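Local atomic coordinates of UV damage endonuclease (Sulfolobus acidocaldarius, PDB entry 3TC3), a protein that probably cleaves DNA at ultraviolet lesions as a manganese-binding endonuclease of the repair pathway, built on a TIM barrel. Residues A[128-140]-A[173-185]. Numbering follows the deposited sequence.
Sequences LNSVREEVVRSSI and SLNRFIENFRKLP
Two torsions of Arg-176 bring it to Asn-129: chi1 of -70° sets Arg-176 CG beside its own backbone N, and the chain then bends at chi3 (-48°), bringing the guanidinium edge to the carbonyl of Asn-129. In this TIM barrel the loop 128-132, which leads from strand 117-120 into helix 133-153, thereby lies against the next barrel helix, 170-181. Arg-176 NE donates to Asn-129 O over 2.7 Å, nearly in the guanidinium plane, and NH2 adds a weak bond to the same oxygen. Val-131 CG1 sits over the centre of one guanidinium face, 3.4 Å from CZ of Arg-176, while Ser-173 CA lies toward the rim of the opposite face; NH1 is tied to Met-167 O. A leucine in place of Arg-176 would probably leave Asn-129 O without its side-chain donors and Val-131 without the flat group beneath it. The Asn-129 amide reaches back to the helix, ND2 donating to Ser-173 O at 3.1 Å from above the carbonyl plane, the face opposite Phe-177 N; ND2 also binds Ser-165 O. Deeper in, Leu-128 CD2 makes a CH-pi contact over the Phe-177 ring, 4.3 Å from its centroid, and Ile-161 of strand 158-162 touches both residues. Farther along, Ile-140 CG1 packs 3.7 Å from Leu-184 CD2. Asn-180 ND2 donates at 163° to Leu-128 O, in the carbonyl plane, and to a water that donates to Ser-130 O at 2.7 Å.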
loop_
_atom_site.group_PDB
_atom_site.type_symbol
_atom_site.label_atom_id
_atom_site.label_comp_id
_atom_site.label_asym_id
_atom_site.label_seq_id
_atom_site.Cartn_x
_atom_site.Cartn_y
_atom_site.Cartn_z
ATOM N N LEU A 128 -0.334 -14.826 -3.243
ATOM C CA LEU A 128 1.001 -15.327 -3.655
ATOM C C LEU A 128 1.141 -16.770 -3.183
ATOM O O LEU A 128 1.899 -17.520 -3.810
ATOM C CB LEU A 128 2.098 -14.409 -3.047
ATOM C CG LEU A 128 3.515 -14.974 -3.395
ATOM C CD1 LEU A 128 3.805 -14.904 -4.916
ATOM C CD2 LEU A 128 4.449 -14.007 -2.701
ATOM N N ASN A 129 0.411 -17.137 -2.110
ATOM C CA ASN A 129 0.540 -18.500 -1.565
ATOM C C ASN A 129 -0.635 -19.375 -1.969
ATOM O O ASN A 129 -0.979 -20.407 -1.318
ATOM C CB ASN A 129 0.613 -18.438 -0.042
ATOM C CG ASN A 129 -0.717 -18.108 0.583
ATOM O OD1 ASN A 129 -1.642 -17.624 -0.078
ATOM N ND2 ASN A 129 -0.878 -18.524 1.863
ATOM N N SER A 130 -1.330 -19.051 -3.048
ATOM C CA SER A 130 -2.418 -19.957 -3.488
ATOM C C SER A 130 -1.959 -21.375 -3.783
ATOM O O SER A 130 -0.838 -21.584 -4.234
ATOM C CB SER A 130 -2.991 -19.422 -4.842
ATOM O OG SER A 130 -4.141 -20.209 -5.237
ATOM N N VAL A 131 -2.832 -22.334 -3.537
ATOM C CA VAL A 131 -2.534 -23.708 -3.988
ATOM C C VAL A 131 -2.752 -23.921 -5.490
ATOM O O VAL A 131 -2.349 -24.951 -6.051
ATOM C CB VAL A 131 -3.379 -24.763 -3.203
ATOM C CG1 VAL A 131 -3.173 -24.697 -1.680
ATOM C CG2 VAL A 131 -4.857 -24.627 -3.476
ATOM N N ARG A 132 -3.338 -22.934 -6.163
ATOM C CA ARG A 132 -3.665 -23.050 -7.568
ATOM C C ARG A 132 -2.578 -22.388 -8.383
ATOM O O ARG A 132 -2.359 -21.138 -8.294
ATOM C CB ARG A 132 -4.981 -22.367 -7.838
ATOM C CG ARG A 132 -6.068 -22.956 -7.035
ATOM C CD ARG A 132 -7.458 -22.373 -7.354
ATOM N NE ARG A 132 -7.982 -22.763 -8.666
ATOM C CZ ARG A 132 -8.821 -23.790 -8.861
ATOM N NH1 ARG A 132 -9.180 -24.569 -7.817
ATOM N NH2 ARG A 132 -9.300 -24.061 -10.076
ATOM N N GLU A 133 -1.915 -23.182 -9.226
ATOM C CA GLU A 133 -0.793 -22.629 -9.995
ATOM C C GLU A 133 -1.177 -21.417 -10.842
ATOM O O GLU A 133 -0.370 -20.493 -10.989
ATOM C CB GLU A 133 -0.243 -23.718 -10.910
ATOM C CG GLU A 133 1.026 -23.309 -11.641
ATOM C CD GLU A 133 1.649 -24.533 -12.324
ATOM O OE1 GLU A 133 0.875 -25.497 -12.610
ATOM O OE2 GLU A 133 2.899 -24.551 -12.534
ATOM N N GLU A 134 -2.366 -21.424 -11.437
ATOM C CA GLU A 134 -2.719 -20.334 -12.319
ATOM C C GLU A 134 -2.958 -19.070 -11.482
ATOM O O GLU A 134 -2.827 -17.958 -11.996
ATOM C CB GLU A 134 -3.961 -20.733 -13.112
ATOM C CG GLU A 134 -5.283 -20.620 -12.509
ATOM C CD GLU A 134 -5.704 -21.796 -11.583
ATOM O OE1 GLU A 134 -4.928 -22.831 -11.480
ATOM O OE2 GLU A 134 -6.883 -21.593 -11.024
ATOM N N VAL A 135 -3.384 -19.217 -10.219
ATOM C CA VAL A 135 -3.641 -18.028 -9.362
ATOM C C VAL A 135 -2.294 -17.423 -8.933
ATOM O O VAL A 135 -2.138 -16.198 -8.918
ATOM C CB VAL A 135 -4.486 -18.389 -8.119
ATOM C CG1 VAL A 135 -4.582 -17.163 -7.145
ATOM C CG2 VAL A 135 -5.896 -18.851 -8.532
ATOM N N VAL A 136 -1.310 -18.286 -8.652
ATOM C CA VAL A 136 0.066 -17.840 -8.332
ATOM C C VAL A 136 0.609 -17.070 -9.561
ATOM O O VAL A 136 1.141 -15.936 -9.425
ATOM C CB VAL A 136 0.974 -19.011 -7.973
ATOM C CG1 VAL A 136 2.402 -18.434 -7.710
ATOM C CG2 VAL A 136 0.450 -19.663 -6.669
ATOM N N ARG A 137 0.451 -17.662 -10.744
ATOM C CA ARG A 137 0.920 -17.036 -11.931
ATOM C C ARG A 137 0.290 -15.645 -12.148
ATOM O O ARG A 137 0.986 -14.667 -12.491
ATOM C CB ARG A 137 0.615 -17.929 -13.179
ATOM C CG ARG A 137 1.288 -17.528 -14.463
ATOM C CD ARG A 137 1.727 -18.871 -15.186
ATOM N NE ARG A 137 0.617 -19.820 -15.348
ATOM C CZ ARG A 137 0.517 -21.033 -14.806
ATOM N NH1 ARG A 137 1.477 -21.503 -14.018
ATOM N NH2 ARG A 137 -0.564 -21.769 -15.055
ATOM N N SER A 138 -1.025 -15.536 -12.065
ATOM C CA SER A 138 -1.630 -14.247 -12.354
ATOM C C SER A 138 -1.265 -13.246 -11.236
ATOM O O SER A 138 -1.127 -12.031 -11.511
ATOM C CB SER A 138 -3.159 -14.378 -12.521
ATOM O OG SER A 138 -3.731 -14.885 -11.352
ATOM N N SER A 139 -1.109 -13.768 -10.011
ATOM C CA SER A 139 -0.722 -12.877 -8.906
ATOM C C SER A 139 0.681 -12.280 -9.160
ATOM O O SER A 139 0.900 -11.096 -8.914
ATOM C CB SER A 139 -0.684 -13.667 -7.583
ATOM O OG SER A 139 -2.032 -14.095 -7.311
ATOM N N ILE A 140 1.632 -13.117 -9.633
ATOM C CA ILE A 140 2.984 -12.621 -9.959
ATOM C C ILE A 140 2.935 -11.620 -11.104
ATOM O O ILE A 140 3.595 -10.641 -11.061
ATOM C CB ILE A 140 3.881 -13.829 -10.230
ATOM C CG1 ILE A 140 4.090 -14.541 -8.892
ATOM C CG2 ILE A 140 5.274 -13.288 -10.768
ATOM C CD1 ILE A 140 4.970 -15.911 -8.974
ATOM N N SER A 173 0.182 -23.003 4.778
ATOM C CA SER A 173 -0.055 -21.736 4.016
ATOM C C SER A 173 1.091 -20.765 4.192
ATOM O O SER A 173 1.459 -20.046 3.220
ATOM C CB SER A 173 -1.378 -21.097 4.455
ATOM O OG SER A 173 -2.534 -21.867 3.972
ATOM N N LEU A 174 1.699 -20.718 5.394
ATOM C CA LEU A 174 2.913 -19.893 5.592
ATOM C C LEU A 174 4.119 -20.417 4.761
ATOM O O LEU A 174 4.890 -19.615 4.168
ATOM C CB LEU A 174 3.357 -19.794 7.118
ATOM C CG LEU A 174 2.266 -19.152 7.956
ATOM C CD1 LEU A 174 2.754 -19.227 9.429
ATOM C CD2 LEU A 174 2.064 -17.685 7.563
ATOM N N ASN A 175 4.283 -21.759 4.747
ATOM C CA ASN A 175 5.393 -22.288 4.011
ATOM C C ASN A 175 5.186 -22.154 2.495
ATOM O O ASN A 175 6.177 -21.827 1.819
ATOM C CB ASN A 175 5.647 -23.703 4.486
ATOM C CG ASN A 175 6.472 -23.691 5.820
ATOM O OD1 ASN A 175 7.559 -23.017 5.935
ATOM N ND2 ASN A 175 5.959 -24.357 6.809
ATOM N N ARG A 176 3.944 -22.251 2.026
ATOM C CA ARG A 176 3.672 -22.001 0.578
ATOM C C ARG A 176 3.987 -20.512 0.267
ATOM O O ARG A 176 4.570 -20.206 -0.791
ATOM C CB ARG A 176 2.214 -22.208 0.145
ATOM C CG ARG A 176 1.796 -23.699 0.160
ATOM C CD ARG A 176 0.479 -23.892 -0.673
ATOM N NE ARG A 176 -0.577 -22.916 -0.333
ATOM C CZ ARG A 176 -1.366 -23.017 0.723
ATOM N NH1 ARG A 176 -1.288 -24.104 1.548
ATOM N NH2 ARG A 176 -2.244 -22.067 0.978
ATOM N N PHE A 177 3.689 -19.618 1.204
ATOM C CA PHE A 177 4.027 -18.224 0.889
ATOM C C PHE A 177 5.527 -18.060 0.703
ATOM O O PHE A 177 5.998 -17.381 -0.199
ATOM C CB PHE A 177 3.528 -17.340 2.022
ATOM C CG PHE A 177 3.842 -15.876 1.796
ATOM C CD1 PHE A 177 5.123 -15.332 2.102
ATOM C CD2 PHE A 177 2.844 -15.038 1.292
ATOM C CE1 PHE A 177 5.360 -14.014 1.810
ATOM C CE2 PHE A 177 3.132 -13.692 0.979
ATOM C CZ PHE A 177 4.391 -13.157 1.285
ATOM N N ILE A 178 6.280 -18.563 1.682
ATOM C CA ILE A 178 7.761 -18.461 1.640
ATOM C C ILE A 178 8.351 -19.138 0.353
ATOM O O ILE A 178 9.205 -18.509 -0.316
ATOM C CB ILE A 178 8.377 -19.083 2.890
ATOM C CG1 ILE A 178 8.043 -18.172 4.098
ATOM C CG2 ILE A 178 9.918 -19.203 2.717
ATOM C CD1 ILE A 178 8.459 -18.762 5.456
ATOM N N GLU A 179 7.818 -20.325 -0.001
ATOM C CA GLU A 179 8.307 -21.017 -1.198
ATOM C C GLU A 179 8.110 -20.153 -2.446
ATOM O O GLU A 179 9.012 -20.022 -3.249
ATOM C CB GLU A 179 7.639 -22.391 -1.375
ATOM C CG GLU A 179 8.440 -23.235 -2.426
ATOM C CD GLU A 179 7.797 -24.468 -3.069
ATOM O OE1 GLU A 179 6.663 -24.858 -2.735
ATOM O OE2 GLU A 179 8.488 -25.028 -3.963
ATOM N N ASN A 180 6.894 -19.592 -2.584
ATOM C CA ASN A 180 6.605 -18.876 -3.819
ATOM C C ASN A 180 7.271 -17.497 -3.813
ATOM O O ASN A 180 7.689 -17.004 -4.855
ATOM C CB ASN A 180 5.078 -18.690 -3.951
ATOM C CG ASN A 180 4.351 -20.063 -4.245
ATOM O OD1 ASN A 180 5.066 -21.050 -4.520
ATOM N ND2 ASN A 180 3.071 -20.154 -4.166
ATOM N N PHE A 181 7.414 -16.883 -2.598
ATOM C CA PHE A 181 8.164 -15.658 -2.503
ATOM C C PHE A 181 9.607 -15.810 -3.060
ATOM O O PHE A 181 10.156 -14.945 -3.739
ATOM C CB PHE A 181 8.244 -15.179 -1.019
ATOM C CG PHE A 181 9.163 -14.041 -0.835
ATOM C CD1 PHE A 181 8.790 -12.722 -1.178
ATOM C CD2 PHE A 181 10.401 -14.275 -0.229
ATOM C CE1 PHE A 181 9.726 -11.622 -1.020
ATOM C CE2 PHE A 181 11.275 -13.225 -0.064
ATOM C CZ PHE A 181 10.956 -11.885 -0.413
ATOM N N ARG A 182 10.183 -16.978 -2.754
ATOM C CA ARG A 182 11.593 -17.220 -3.091
ATOM C C ARG A 182 11.784 -17.440 -4.619
ATOM O O ARG A 182 12.931 -17.504 -5.073
ATOM C CB ARG A 182 12.048 -18.475 -2.291
ATOM C CG ARG A 182 12.414 -18.013 -0.869
ATOM C CD ARG A 182 12.676 -19.222 -0.009
ATOM N NE ARG A 182 13.034 -18.791 1.337
ATOM C CZ ARG A 182 13.111 -19.609 2.363
ATOM N NH1 ARG A 182 12.789 -20.918 2.219
ATOM N NH2 ARG A 182 13.442 -19.082 3.560
ATOM N N LYS A 183 10.688 -17.590 -5.339
ATOM C CA LYS A 183 10.755 -17.685 -6.819
ATOM C C LYS A 183 10.576 -16.325 -7.491
ATOM O O LYS A 183 10.644 -16.229 -8.742
ATOM C CB LYS A 183 9.692 -18.627 -7.292
ATOM C CG LYS A 183 9.956 -20.037 -6.846
ATOM C CD LYS A 183 8.755 -20.884 -7.220
ATOM C CE LYS A 183 8.967 -22.304 -6.712
ATOM N NZ LYS A 183 7.652 -22.956 -7.059
ATOM N N LEU A 184 10.217 -15.300 -6.759
ATOM C CA LEU A 184 10.046 -13.989 -7.404
ATOM C C LEU A 184 11.308 -13.350 -7.966
ATOM O O LEU A 184 12.400 -13.508 -7.404
ATOM C CB LEU A 184 9.444 -12.995 -6.360
ATOM C CG LEU A 184 8.027 -13.268 -5.896
ATOM C CD1 LEU A 184 7.679 -12.334 -4.802
ATOM C CD2 LEU A 184 7.032 -13.150 -7.094
ATOM N N PRO A 185 11.195 -12.583 -9.043
ATOM C CA PRO A 185 12.335 -11.768 -9.468
ATOM C C PRO A 185 12.612 -10.674 -8.478
ATOM O O PRO A 185 11.708 -10.227 -7.775
ATOM C CB PRO A 185 11.853 -11.136 -10.792
ATOM C CG PRO A 185 10.400 -11.103 -10.646
ATOM C CD PRO A 185 9.997 -12.350 -9.853
HETATM O O HOH W 1 1.578 -22.596 -4.808
#